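Local atomic coordinates of eukaryotic translation initiation factor 2A (Schizosaccharomyces pombe, PDB entry 3WJ9), a protein that probably directs methionyl-tRNAi to 40S ribosomal subunits in a codon-dependent manner, in the early steps of translation of a small number of mRNAs. Residues L163-I168 against S194-S199; P270-C275 against M290-A295; T55-N60 against K86-W91; N313-S318 against I324-F329; I285-G288 against T294-F297. All coordinates share one frame; numbering follows the deposited sequence.

How the contacts relate
All five contacts lie in the beta-propeller part of the factor, a ring of four-stranded antiparallel blades. Along the chain contact 3 comes first, then contact 1, then contacts 2 and 5, which end on the same strand 292-297, and last contact 4. Contacts 2 and 5 sit in one blade, their centres about 5 Å apart, and contact 4 belongs to the next; Asp273 OD2 bridges the gap to Leu315 N. Contact 3, on the opposite side of the chain's centre from contact 2, joins two neighbouring blades; the two centres are about 36 Å apart. Contact 1 stands apart, where a linker meets a blade. The set thus samples pairing within blades and packing between successive ones.

Contact 1. Residues L163-I168 against S194-S199; sequences LRVEGI and SVRTYS
Leu163 and Val165 run past Tyr198 and Arg196 in antiparallel sense but well apart: the CA atoms of Val165 and Arg196 are 9.1 Å from each other, and no hydrogen bond joins the two backbones. Side chains make the contact. One methyl of Val165 does most of the work. CG1 lies over a face of the Arg196 guanidinium, 3.7 Å from its NH1, and the same CG1 is 3.5 Å from Tyr198 OH. The arginine chain is bent at both chi2 (85°) and chi3 (70°), which folds the guanidinium back so that it offers the valine its flat side. Residues 163-168 belong to the linker that leaves strand 161-162, at the edge of one propeller blade, and leads into strand 170-173, which opens the next; 194-199 is part of the third strand of that second blade. The linker thus packs on the blade it is about to enter. Leu163 meets Tyr198 in another way, with CD1 over one face of the ring and 4.4 Å from its CG. Leu163 also touches Val147 and Val183, side chains of the two successive blades, while Tyr198 leans on Pro206 in the neighbouring strand.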
# COMPACT_ATOMS: atom_id res chain seq x y z
N LEU A 163 -18.98 14.57 -6.30
CA LEU A 163 -19.93 13.56 -5.85
C LEU A 163 -21.06 14.15 -5.02
O LEU A 163 -20.85 15.05 -4.20
CB LEU A 163 -19.22 12.47 -5.04
CG LEU A 163 -20.03 11.17 -4.94
CD1 LEU A 163 -20.41 10.69 -6.33
CD2 LEU A 163 -19.27 10.09 -4.19
N ARG A 164 -22.26 13.63 -5.24
CA ARG A 164 -23.49 14.16 -4.66
C ARG A 164 -23.57 14.02 -3.14
O ARG A 164 -23.86 14.99 -2.44
CB ARG A 164 -24.70 13.45 -5.27
CG ARG A 164 -24.82 13.59 -6.78
CD ARG A 164 -25.13 15.02 -7.20
NE ARG A 164 -25.23 15.13 -8.65
CZ ARG A 164 -26.33 14.88 -9.34
NH1 ARG A 164 -27.44 14.49 -8.72
NH2 ARG A 164 -26.34 15.01 -10.66
N VAL A 165 -23.32 12.81 -2.64
CA VAL A 165 -23.63 12.47 -1.25
C VAL A 165 -22.92 13.36 -0.22
O VAL A 165 -21.86 13.93 -0.49
CB VAL A 165 -23.29 10.99 -0.96
CG1 VAL A 165 -23.87 10.10 -2.04
CG2 VAL A 165 -21.79 10.79 -0.85
N GLU A 166 -23.54 13.48 0.95
CA GLU A 166 -23.10 14.42 1.98
C GLU A 166 -22.55 13.70 3.21
O GLU A 166 -22.95 12.58 3.52
CB GLU A 166 -24.27 15.34 2.36
CG GLU A 166 -24.05 16.21 3.60
CD GLU A 166 -24.96 17.43 3.63
OE1 GLU A 166 -25.69 17.66 2.64
OE2 GLU A 166 -24.95 18.16 4.65
N GLY A 167 -21.63 14.36 3.91
CA GLY A 167 -21.11 13.85 5.16
C GLY A 167 -20.15 12.70 4.96
O GLY A 167 -20.14 11.74 5.72
N ILE A 168 -19.34 12.79 3.91
CA ILE A 168 -18.33 11.78 3.62
C ILE A 168 -17.14 11.86 4.57
O ILE A 168 -16.48 12.90 4.66
CB ILE A 168 -17.77 11.91 2.19
CG1 ILE A 168 -18.87 11.66 1.15
CG2 ILE A 168 -16.60 10.96 1.99
CD1 ILE A 168 -18.57 12.28 -0.21
N SER A 194 -22.86 4.60 6.83
CA SER A 194 -23.27 4.08 5.53
C SER A 194 -22.10 3.91 4.56
O SER A 194 -21.11 4.63 4.63
CB SER A 194 -24.33 5.00 4.91
OG SER A 194 -24.76 4.49 3.66
N VAL A 195 -22.25 2.94 3.66
CA VAL A 195 -21.27 2.67 2.62
C VAL A 195 -21.95 2.73 1.25
O VAL A 195 -23.06 2.24 1.09
CB VAL A 195 -20.60 1.29 2.82
CG1 VAL A 195 -19.74 0.92 1.62
CG2 VAL A 195 -19.77 1.28 4.09
N ARG A 196 -21.26 3.32 0.27
CA ARG A 196 -21.85 3.56 -1.04
C ARG A 196 -20.88 3.28 -2.19
O ARG A 196 -19.69 3.56 -2.09
CB ARG A 196 -22.35 5.00 -1.13
CG ARG A 196 -23.68 5.13 -1.82
CD ARG A 196 -24.80 4.89 -0.85
NE ARG A 196 -24.93 5.97 0.12
CZ ARG A 196 -25.57 7.10 -0.13
NH1 ARG A 196 -26.15 7.28 -1.31
NH2 ARG A 196 -25.66 8.04 0.80
N THR A 197 -21.38 2.73 -3.29
CA THR A 197 -20.56 2.57 -4.49
C THR A 197 -21.19 3.27 -5.69
O THR A 197 -22.41 3.30 -5.83
CB THR A 197 -20.33 1.08 -4.85
OG1 THR A 197 -21.56 0.49 -5.28
CG2 THR A 197 -19.78 0.31 -3.65
N TYR A 198 -20.34 3.84 -6.54
CA TYR A 198 -20.79 4.54 -7.73
C TYR A 198 -19.88 4.25 -8.92
O TYR A 198 -18.66 4.16 -8.77
CB TYR A 198 -20.83 6.05 -7.49
CG TYR A 198 -22.00 6.55 -6.68
CD1 TYR A 198 -21.95 6.59 -5.30
CD2 TYR A 198 -23.15 7.01 -7.30
CE1 TYR A 198 -23.02 7.05 -4.55
CE2 TYR A 198 -24.22 7.48 -6.57
CZ TYR A 198 -24.15 7.49 -5.19
OH TYR A 198 -25.22 7.95 -4.45
N SER A 199 -20.48 4.11 -10.10
CA SER A 199 -19.70 4.13 -11.33
C SER A 199 -19.39 5.58 -11.66
O SER A 199 -20.22 6.46 -11.44
CB SER A 199 -20.46 3.45 -12.48
OG SER A 199 -19.69 3.45 -13.67

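Contact 2. Residues P270-C275 against M290-A295; sequences PIHDVC and MPAKTA
The imidazole of His272 is the flat group here, and both of its neighbours, Met290 and Ala292, approach it obliquely, neither squarely over a face nor at an edge. Met290, present as selenomethionine, brings its selenium to 4.4 Å from the centroid of the His272 ring, 29° off the ring normal, a Met-aromatic type of contact. Its terminal CE lies nearer the far end of the ring, with His272 CE1 the closest atom. A bend at chi2 (-94°) turns the Met290 chain back toward the histidine. At CD2, the His272 ring is 4.0 Å from Ala292 CB. These two segments flank strand 283-287 in a propeller blade assigned to the second WD repeat, so His272 and Ala292 meet across a strand, their CA atoms 8.2 Å apart. His272 and Asp273 both face Val286 of that middle strand and form a classic beta bulge. The polar end of the histidine is occupied: NE2 is hydrogen-bonded to Gly288 O, just past the middle strand, which probably limits the rotation of the ring. Pro291, between the two touching residues of 290-295, follows a cis peptide bond, and Met290 also touches Asn313 from the start of the next blade.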
# COMPACT_ATOMS: atom_id res chain seq x y z
N PRO A 270 -10.39 -10.16 17.53
CA PRO A 270 -10.03 -9.23 16.45
C PRO A 270 -9.53 -9.94 15.19
O PRO A 270 -8.99 -11.04 15.27
CB PRO A 270 -8.91 -8.40 17.06
CG PRO A 270 -8.27 -9.31 18.05
CD PRO A 270 -9.40 -10.12 18.63
N ILE A 271 -9.73 -9.31 14.04
CA ILE A 271 -9.11 -9.75 12.80
C ILE A 271 -7.75 -9.07 12.70
O ILE A 271 -7.65 -7.85 12.84
CB ILE A 271 -9.96 -9.42 11.56
CG1 ILE A 271 -11.27 -10.23 11.56
CG2 ILE A 271 -9.19 -9.70 10.29
CD1 ILE A 271 -12.43 -9.54 12.24
N HIS A 272 -6.70 -9.85 12.47
CA HIS A 272 -5.33 -9.33 12.50
C HIS A 272 -4.88 -8.84 11.13
O HIS A 272 -4.08 -7.91 11.03
CB HIS A 272 -4.37 -10.39 13.04
CG HIS A 272 -4.58 -10.73 14.48
ND1 HIS A 272 -4.06 -9.98 15.51
CD2 HIS A 272 -5.26 -11.75 15.07
CE1 HIS A 272 -4.41 -10.51 16.67
NE2 HIS A 272 -5.14 -11.59 16.43
N ASP A 273 -5.39 -9.47 10.08
CA ASP A 273 -5.00 -9.10 8.72
C ASP A 273 -6.08 -9.48 7.71
O ASP A 273 -6.72 -10.52 7.84
CB ASP A 273 -3.67 -9.76 8.35
CG ASP A 273 -2.83 -8.91 7.42
OD1 ASP A 273 -3.42 -8.11 6.66
OD2 ASP A 273 -1.59 -9.03 7.47
N VAL A 274 -6.28 -8.63 6.71
CA VAL A 274 -7.19 -8.95 5.61
C VAL A 274 -6.47 -8.71 4.29
O VAL A 274 -5.86 -7.66 4.08
CB VAL A 274 -8.48 -8.10 5.67
CG1 VAL A 274 -9.52 -8.65 4.71
CG2 VAL A 274 -9.04 -8.08 7.09
N CYS A 275 -6.51 -9.70 3.39
CA CYS A 275 -5.72 -9.63 2.17
C CYS A 275 -6.35 -10.40 1.00
O CYS A 275 -6.76 -11.55 1.15
CB CYS A 275 -4.31 -10.17 2.44
SG CYS A 275 -3.13 -9.90 1.10
N MSE A 290 -5.12 -15.01 19.83
CA MSE A 290 -4.05 -15.94 19.51
C MSE A 290 -4.12 -17.20 20.33
O MSE A 290 -4.58 -17.13 21.49
CB MSE A 290 -2.71 -15.28 19.83
CG MSE A 290 -2.70 -13.82 19.39
SE MSE A 290 -1.93 -13.73 17.58
CE MSE A 290 -1.51 -11.80 17.56
N PRO A 291 -3.71 -18.34 19.78
CA PRO A 291 -3.10 -18.45 18.45
C PRO A 291 -4.13 -18.27 17.34
O PRO A 291 -5.15 -18.95 17.33
CB PRO A 291 -2.51 -19.86 18.45
CG PRO A 291 -3.36 -20.62 19.39
CD PRO A 291 -3.72 -19.64 20.48
N ALA A 292 -3.87 -17.33 16.44
CA ALA A 292 -4.85 -16.95 15.44
C ALA A 292 -5.02 -18.02 14.37
O ALA A 292 -4.05 -18.52 13.81
CB ALA A 292 -4.46 -15.62 14.80
N LYS A 293 -6.27 -18.36 14.10
CA LYS A 293 -6.59 -19.28 13.01
C LYS A 293 -6.60 -18.49 11.71
O LYS A 293 -6.64 -17.26 11.72
CB LYS A 293 -7.93 -19.97 13.25
CG LYS A 293 -8.19 -21.14 12.32
CD LYS A 293 -9.61 -21.65 12.38
CE LYS A 293 -9.90 -22.41 13.65
NZ LYS A 293 -11.25 -23.05 13.57
N THR A 294 -6.54 -19.18 10.58
CA THR A 294 -6.53 -18.53 9.27
C THR A 294 -7.43 -19.27 8.29
O THR A 294 -7.43 -20.50 8.24
CB THR A 294 -5.10 -18.45 8.70
OG1 THR A 294 -4.26 -17.76 9.63
CG2 THR A 294 -5.09 -17.71 7.37
N ALA A 295 -8.21 -18.52 7.51
CA ALA A 295 -9.11 -19.12 6.53
C ALA A 295 -8.95 -18.51 5.14
O ALA A 295 -8.91 -17.29 4.99
CB ALA A 295 -10.55 -18.98 6.99

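Contact 3. Residues T55-N60 against K86-W91; sequences TQVVIN and KYLSTW
Two neighbouring blades of the propeller pack face to face where Val57 and Ile59 meet Leu88. Residues 57-60 lie in the third strand of the blade that spans 37-71, and 87-91 in the second strand of the following blade, which is assigned to the first WD repeat. The strands face one another in antiparallel sense at the distance of stacked sheets: Ile59 and Leu88 have their CA atoms 9.7 Å apart. Leu88 bridges the gap with a single methyl. With CG opposite the backbone N (chi1 180°), the leucine extends toward the other sheet, and its CD2 is placed 4.0 Å from CD1 of Ile59, the two side chains meeting tip to tip. An extended chi2 (-178°) carries Ile59 CD1 out beyond CG1. The same Leu88 CD2 is 4.3 Å from CG1 of Val57, so it sits against both residues. Leu71 of the first blade and Phe81 of the second also touch Leu88, and Leu48 touches Ile59. The contact contains no hydrogen bond: three buried branched side chains meet only through methyl groups, so the blades are held here by hydrophobic burial and shape, with no directional bond to fix their register.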
# COMPACT_ATOMS: atom_id res chain seq x y z
N THR A 55 16.85 19.03 1.41
CA THR A 55 16.91 20.08 0.40
C THR A 55 16.05 19.78 -0.82
O THR A 55 15.31 20.64 -1.29
CB THR A 55 18.37 20.30 -0.06
OG1 THR A 55 19.21 20.53 1.08
CG2 THR A 55 18.46 21.51 -0.98
N GLN A 56 16.15 18.55 -1.34
CA GLN A 56 15.59 18.22 -2.64
C GLN A 56 14.95 16.83 -2.71
O GLN A 56 14.89 16.10 -1.72
CB GLN A 56 16.69 18.32 -3.70
CG GLN A 56 17.35 19.68 -3.81
CD GLN A 56 18.65 19.68 -4.59
OE1 GLN A 56 19.00 18.69 -5.23
NE2 GLN A 56 19.38 20.79 -4.52
N VAL A 57 14.45 16.47 -3.89
CA VAL A 57 13.93 15.13 -4.17
C VAL A 57 14.44 14.66 -5.53
O VAL A 57 14.27 15.35 -6.53
CB VAL A 57 12.39 15.08 -4.15
CG1 VAL A 57 11.90 13.72 -4.63
CG2 VAL A 57 11.86 15.37 -2.76
N VAL A 58 15.07 13.49 -5.56
CA VAL A 58 15.70 13.00 -6.79
C VAL A 58 15.02 11.76 -7.35
O VAL A 58 14.75 10.80 -6.62
CB VAL A 58 17.19 12.71 -6.56
CG1 VAL A 58 17.74 11.79 -7.63
CG2 VAL A 58 17.98 14.00 -6.53
N ILE A 59 14.74 11.78 -8.65
CA ILE A 59 14.15 10.65 -9.34
C ILE A 59 15.17 9.99 -10.27
O ILE A 59 15.72 10.64 -11.17
CB ILE A 59 12.92 11.08 -10.16
CG1 ILE A 59 11.93 11.83 -9.27
CG2 ILE A 59 12.27 9.87 -10.81
CD1 ILE A 59 10.66 12.25 -9.98
N ASN A 60 15.43 8.71 -10.04
CA ASN A 60 16.43 7.98 -10.82
C ASN A 60 15.82 6.93 -11.74
O ASN A 60 14.64 6.59 -11.63
CB ASN A 60 17.43 7.30 -9.88
CG ASN A 60 18.16 8.28 -8.98
OD1 ASN A 60 17.69 8.61 -7.89
ND2 ASN A 60 19.30 8.76 -9.44
N LYS A 86 3.85 8.82 -13.78
CA LYS A 86 3.96 10.09 -14.48
C LYS A 86 3.73 11.26 -13.53
O LYS A 86 3.91 12.42 -13.91
CB LYS A 86 2.98 10.15 -15.65
CG LYS A 86 3.37 9.28 -16.83
CD LYS A 86 2.33 9.37 -17.94
CE LYS A 86 2.78 8.60 -19.17
NZ LYS A 86 3.98 9.21 -19.79
N TYR A 87 3.33 10.95 -12.30
CA TYR A 87 3.14 11.98 -11.29
C TYR A 87 3.63 11.50 -9.93
O TYR A 87 3.50 10.32 -9.58
CB TYR A 87 1.67 12.39 -11.20
CG TYR A 87 1.10 12.88 -12.52
CD1 TYR A 87 1.35 14.16 -12.98
CD2 TYR A 87 0.31 12.05 -13.30
CE1 TYR A 87 0.83 14.61 -14.18
CE2 TYR A 87 -0.22 12.48 -14.50
CZ TYR A 87 0.05 13.76 -14.94
OH TYR A 87 -0.47 14.19 -16.13
N LEU A 88 4.20 12.42 -9.16
CA LEU A 88 4.72 12.12 -7.83
C LEU A 88 4.25 13.18 -6.84
O LEU A 88 4.41 14.38 -7.08
CB LEU A 88 6.25 12.05 -7.86
CG LEU A 88 6.99 11.76 -6.55
CD1 LEU A 88 6.91 10.28 -6.20
CD2 LEU A 88 8.44 12.21 -6.62
N SER A 89 3.64 12.74 -5.74
CA SER A 89 3.12 13.65 -4.73
C SER A 89 4.04 13.73 -3.52
O SER A 89 4.62 12.72 -3.10
CB SER A 89 1.71 13.22 -4.30
OG SER A 89 0.82 13.23 -5.40
N THR A 90 4.17 14.92 -2.95
CA THR A 90 5.08 15.15 -1.82
C THR A 90 4.39 15.84 -0.65
O THR A 90 4.02 17.00 -0.75
CB THR A 90 6.29 16.00 -2.24
OG1 THR A 90 5.85 17.28 -2.70
CG2 THR A 90 7.08 15.32 -3.35
N TRP A 91 4.23 15.12 0.46
CA TRP A 91 3.66 15.70 1.68
C TRP A 91 4.75 16.41 2.48
O TRP A 91 5.74 15.80 2.87
CB TRP A 91 3.01 14.61 2.55
CG TRP A 91 2.29 15.12 3.79
CD1 TRP A 91 0.96 15.35 3.92
CD2 TRP A 91 2.87 15.43 5.06
NE1 TRP A 91 0.67 15.80 5.18
CE2 TRP A 91 1.83 15.86 5.90
CE3 TRP A 91 4.17 15.40 5.57
CZ2 TRP A 91 2.04 16.25 7.22
CZ3 TRP A 91 4.38 15.79 6.88
CH2 TRP A 91 3.32 16.21 7.69

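Contact 4. Residues N313-S318 against I324-F329; sequences NTLIFS and ILLAGF
Asn313 and Thr314 both face Ala327, a classic beta bulge at the start of a hairpin. Ala327 O takes Asn313 N at 2.9 Å and, more weakly, Thr314 N. Ala327 N gives a nearly straight bond (174°) to Thr314 O. Further along, Ile316 and Leu325 form a hydrogen-bonded pair: Ile316 N reaches Leu325 O at 3.1 Å, and Leu325 N gives to Ile316 O. Leu315 N, turned from this strand, is bonded to Asp273 OD2 of the preceding blade.

The Asn313 side chain extends the pairing past the bulge. Its OD1 accepts Phe329 N at 2.8 Å and also the hydroxyl Thr314 OG1, which comes from above the amide plane, 42° out of it. ND2 is modelled too close to Phe329 O for that bond to be relied on. The side chains of Thr314 and Phe329 cross at about a right angle, with Thr314 CG2 4.0 Å from Phe329 CE2. A valine in place of Thr314 would lack the hydroxyl and would probably leave Asn313 OD1 to Phe329 N alone, with the amide freer to turn.

Beside Leu315, whose CD1 is 3.6 Å from Ile324 CG2, the Phe317 ring lays a face over that same CG2. This side packs on strand 292-297, while Leu325 and Phe329 meet strand 358-361: the antiparallel hairpin that opens one blade, packed between the blades before and after it, as in WD-repeat propellers.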
# COMPACT_ATOMS: atom_id res chain seq x y z
N ASN A 313 -0.00 -13.10 12.90
CA ASN A 313 -0.78 -11.86 12.86
C ASN A 313 -0.77 -11.20 11.49
O ASN A 313 -1.26 -10.09 11.32
CB ASN A 313 -0.25 -10.87 13.90
CG ASN A 313 1.23 -10.55 13.72
OD1 ASN A 313 1.80 -10.75 12.64
ND2 ASN A 313 1.86 -10.04 14.77
N THR A 314 -0.20 -11.89 10.50
CA THR A 314 0.02 -11.29 9.19
C THR A 314 -0.05 -12.32 8.07
O THR A 314 0.59 -13.37 8.13
CB THR A 314 1.39 -10.58 9.14
OG1 THR A 314 1.50 -9.67 10.24
CG2 THR A 314 1.55 -9.82 7.83
N LEU A 315 -0.83 -12.01 7.03
CA LEU A 315 -0.99 -12.89 5.88
C LEU A 315 -0.56 -12.19 4.59
O LEU A 315 -0.88 -11.02 4.39
CB LEU A 315 -2.44 -13.35 5.77
CG LEU A 315 -2.77 -14.33 4.64
CD1 LEU A 315 -2.42 -15.76 5.04
CD2 LEU A 315 -4.23 -14.23 4.25
N ILE A 316 0.16 -12.90 3.73
CA ILE A 316 0.59 -12.34 2.45
C ILE A 316 0.47 -13.38 1.32
O ILE A 316 0.92 -14.51 1.47
CB ILE A 316 2.05 -11.83 2.50
CG1 ILE A 316 2.23 -10.79 3.61
CG2 ILE A 316 2.44 -11.22 1.16
CD1 ILE A 316 3.66 -10.33 3.79
N PHE A 317 -0.13 -12.98 0.21
CA PHE A 317 -0.19 -13.83 -0.98
C PHE A 317 0.99 -13.52 -1.90
O PHE A 317 1.40 -12.37 -2.03
CB PHE A 317 -1.51 -13.64 -1.73
CG PHE A 317 -2.70 -14.25 -1.04
CD1 PHE A 317 -3.37 -13.57 -0.04
CD2 PHE A 317 -3.15 -15.51 -1.40
CE1 PHE A 317 -4.47 -14.12 0.58
CE2 PHE A 317 -4.24 -16.08 -0.77
CZ PHE A 317 -4.90 -15.38 0.22
N SER A 318 1.53 -14.55 -2.54
CA SER A 318 2.59 -14.37 -3.52
C SER A 318 2.01 -13.72 -4.78
O SER A 318 0.85 -13.94 -5.10
CB SER A 318 3.25 -15.71 -3.87
OG SER A 318 2.32 -16.60 -4.45
N ILE A 324 1.20 -18.84 -0.24
CA ILE A 324 0.56 -18.07 0.82
C ILE A 324 1.47 -18.00 2.05
O ILE A 324 1.89 -19.02 2.58
CB ILE A 324 -0.80 -18.68 1.21
CG1 ILE A 324 -1.69 -18.84 -0.03
CG2 ILE A 324 -1.50 -17.81 2.25
CD1 ILE A 324 -3.05 -19.44 0.26
N LEU A 325 1.76 -16.78 2.49
CA LEU A 325 2.67 -16.56 3.62
C LEU A 325 1.89 -16.31 4.91
O LEU A 325 0.85 -15.66 4.90
CB LEU A 325 3.61 -15.39 3.31
CG LEU A 325 4.75 -15.06 4.28
CD1 LEU A 325 5.94 -14.51 3.50
CD2 LEU A 325 4.32 -14.06 5.33
N LEU A 326 2.41 -16.83 6.02
CA LEU A 326 1.78 -16.61 7.31
C LEU A 326 2.85 -16.35 8.37
O LEU A 326 3.65 -17.22 8.69
CB LEU A 326 0.92 -17.82 7.70
CG LEU A 326 -0.00 -17.62 8.90
CD1 LEU A 326 -0.94 -16.45 8.67
CD2 LEU A 326 -0.79 -18.89 9.20
N ALA A 327 2.85 -15.13 8.91
CA ALA A 327 3.93 -14.71 9.80
C ALA A 327 3.43 -14.02 11.06
O ALA A 327 2.25 -13.70 11.19
CB ALA A 327 4.88 -13.79 9.05
N GLY A 328 4.35 -13.78 11.99
CA GLY A 328 4.06 -13.07 13.22
C GLY A 328 5.02 -11.91 13.41
O GLY A 328 6.20 -12.11 13.67
N PHE A 329 4.50 -10.69 13.26
CA PHE A 329 5.32 -9.49 13.37
C PHE A 329 4.92 -8.63 14.57
O PHE A 329 3.90 -8.88 15.21
CB PHE A 329 5.23 -8.65 12.10
CG PHE A 329 5.66 -9.36 10.84
CD1 PHE A 329 6.60 -10.38 10.89
CD2 PHE A 329 5.14 -9.00 9.62
CE1 PHE A 329 7.00 -11.03 9.73
CE2 PHE A 329 5.53 -9.64 8.46
CZ PHE A 329 6.46 -10.66 8.52

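Contact 5. Residues I285-G288 against T294-F297; sequences IVYG and TAIF
Thr294 stands opposite Val286 in a non-hydrogen-bonded antiparallel pair, and the two side chains share one face of the sheet. Thr294 OG1 is 3.7 Å from Val286 CG2, Thr294 CG2 lies 3.4 Å from Ile285 O, and Thr294 CA offers a CA-H...O contact to that same carbonyl. On this face Leu315 and Leu326 of the following blade also touch Thr294. Replacing the threonine by alanine would remove OG1 and CG2 and is likely to open a gap beside Val286 and the two leucines.

Ala295 forms the hydrogen-bonded pair with Ile285: Ala295 N reaches Ile285 O at 3.2 Å, in the carbonyl plane, and Ile285 N gives to Ala295 O at 3.0 Å. The ring of Tyr287 lies beside this pair, on the face of Ile285 and Ala295. Its chi1 of 60° sets CG between the backbone N and the carbonyl carbon and swings the ring back along its own strand, so that its edge meets Ala295 N and CE1 lies 4.1 Å from Ala295 CB.

Ile296 makes no contact with 285-288; its side chain packs on Phe317 of the next blade. Phe297 comes back to the hairpin, with CE1 4.2 Å from Ile285 CD1, and its ring also meets that of Phe283, the planes nearly parallel. Two backbone bonds set the register of this hairpin; apolar contacts on both faces add to this, and on one the small Ala295 is consistent with the close approach of the Tyr287 ring.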
# COMPACT_ATOMS: atom_id res chain seq x y z
N ILE A 285 -7.99 -14.51 5.76
CA ILE A 285 -8.20 -13.74 6.98
C ILE A 285 -7.44 -14.33 8.17
O ILE A 285 -7.52 -15.53 8.42
CB ILE A 285 -9.70 -13.67 7.35
CG1 ILE A 285 -10.53 -13.13 6.18
CG2 ILE A 285 -9.91 -12.82 8.59
CD1 ILE A 285 -12.01 -13.09 6.45
N VAL A 286 -6.71 -13.48 8.88
CA VAL A 286 -6.10 -13.87 10.15
C VAL A 286 -6.89 -13.22 11.29
O VAL A 286 -6.88 -12.00 11.43
CB VAL A 286 -4.62 -13.46 10.23
CG1 VAL A 286 -4.04 -13.86 11.57
CG2 VAL A 286 -3.84 -14.10 9.09
N TYR A 287 -7.55 -14.04 12.09
CA TYR A 287 -8.58 -13.55 13.00
C TYR A 287 -8.58 -14.21 14.38
O TYR A 287 -8.05 -15.31 14.55
CB TYR A 287 -9.96 -13.73 12.36
CG TYR A 287 -10.27 -15.18 12.04
CD1 TYR A 287 -9.79 -15.77 10.87
CD2 TYR A 287 -11.03 -15.95 12.90
CE1 TYR A 287 -10.07 -17.09 10.58
CE2 TYR A 287 -11.31 -17.28 12.61
CZ TYR A 287 -10.83 -17.84 11.45
OH TYR A 287 -11.10 -19.15 11.15
N GLY A 288 -9.19 -13.54 15.34
CA GLY A 288 -9.41 -14.10 16.67
C GLY A 288 -8.23 -13.94 17.61
O GLY A 288 -7.12 -13.61 17.18
N THR A 294 -6.54 -19.18 10.58
CA THR A 294 -6.53 -18.53 9.27
C THR A 294 -7.43 -19.27 8.29
O THR A 294 -7.43 -20.50 8.24
CB THR A 294 -5.10 -18.45 8.70
OG1 THR A 294 -4.26 -17.76 9.63
CG2 THR A 294 -5.09 -17.71 7.37
N ALA A 295 -8.21 -18.52 7.51
CA ALA A 295 -9.11 -19.12 6.53
C ALA A 295 -8.95 -18.51 5.14
O ALA A 295 -8.91 -17.29 4.99
CB ALA A 295 -10.55 -18.98 6.99
N ILE A 296 -8.87 -19.36 4.12
CA ILE A 296 -8.77 -18.89 2.74
C ILE A 296 -10.13 -19.04 2.05
O ILE A 296 -10.79 -20.07 2.19
CB ILE A 296 -7.70 -19.67 1.95
CG1 ILE A 296 -6.32 -19.49 2.59
CG2 ILE A 296 -7.65 -19.21 0.50
CD1 ILE A 296 -5.85 -18.05 2.65
N PHE A 297 -10.54 -18.02 1.31
CA PHE A 297 -11.82 -18.04 0.62
C PHE A 297 -11.67 -17.96 -0.90
O PHE A 297 -10.56 -17.92 -1.42
CB PHE A 297 -12.71 -16.89 1.10
CG PHE A 297 -13.25 -17.07 2.50
CD1 PHE A 297 -12.48 -16.73 3.60
CD2 PHE A 297 -14.52 -17.56 2.71
CE1 PHE A 297 -12.97 -16.88 4.88
CE2 PHE A 297 -15.02 -17.72 3.99
CZ PHE A 297 -14.24 -17.38 5.07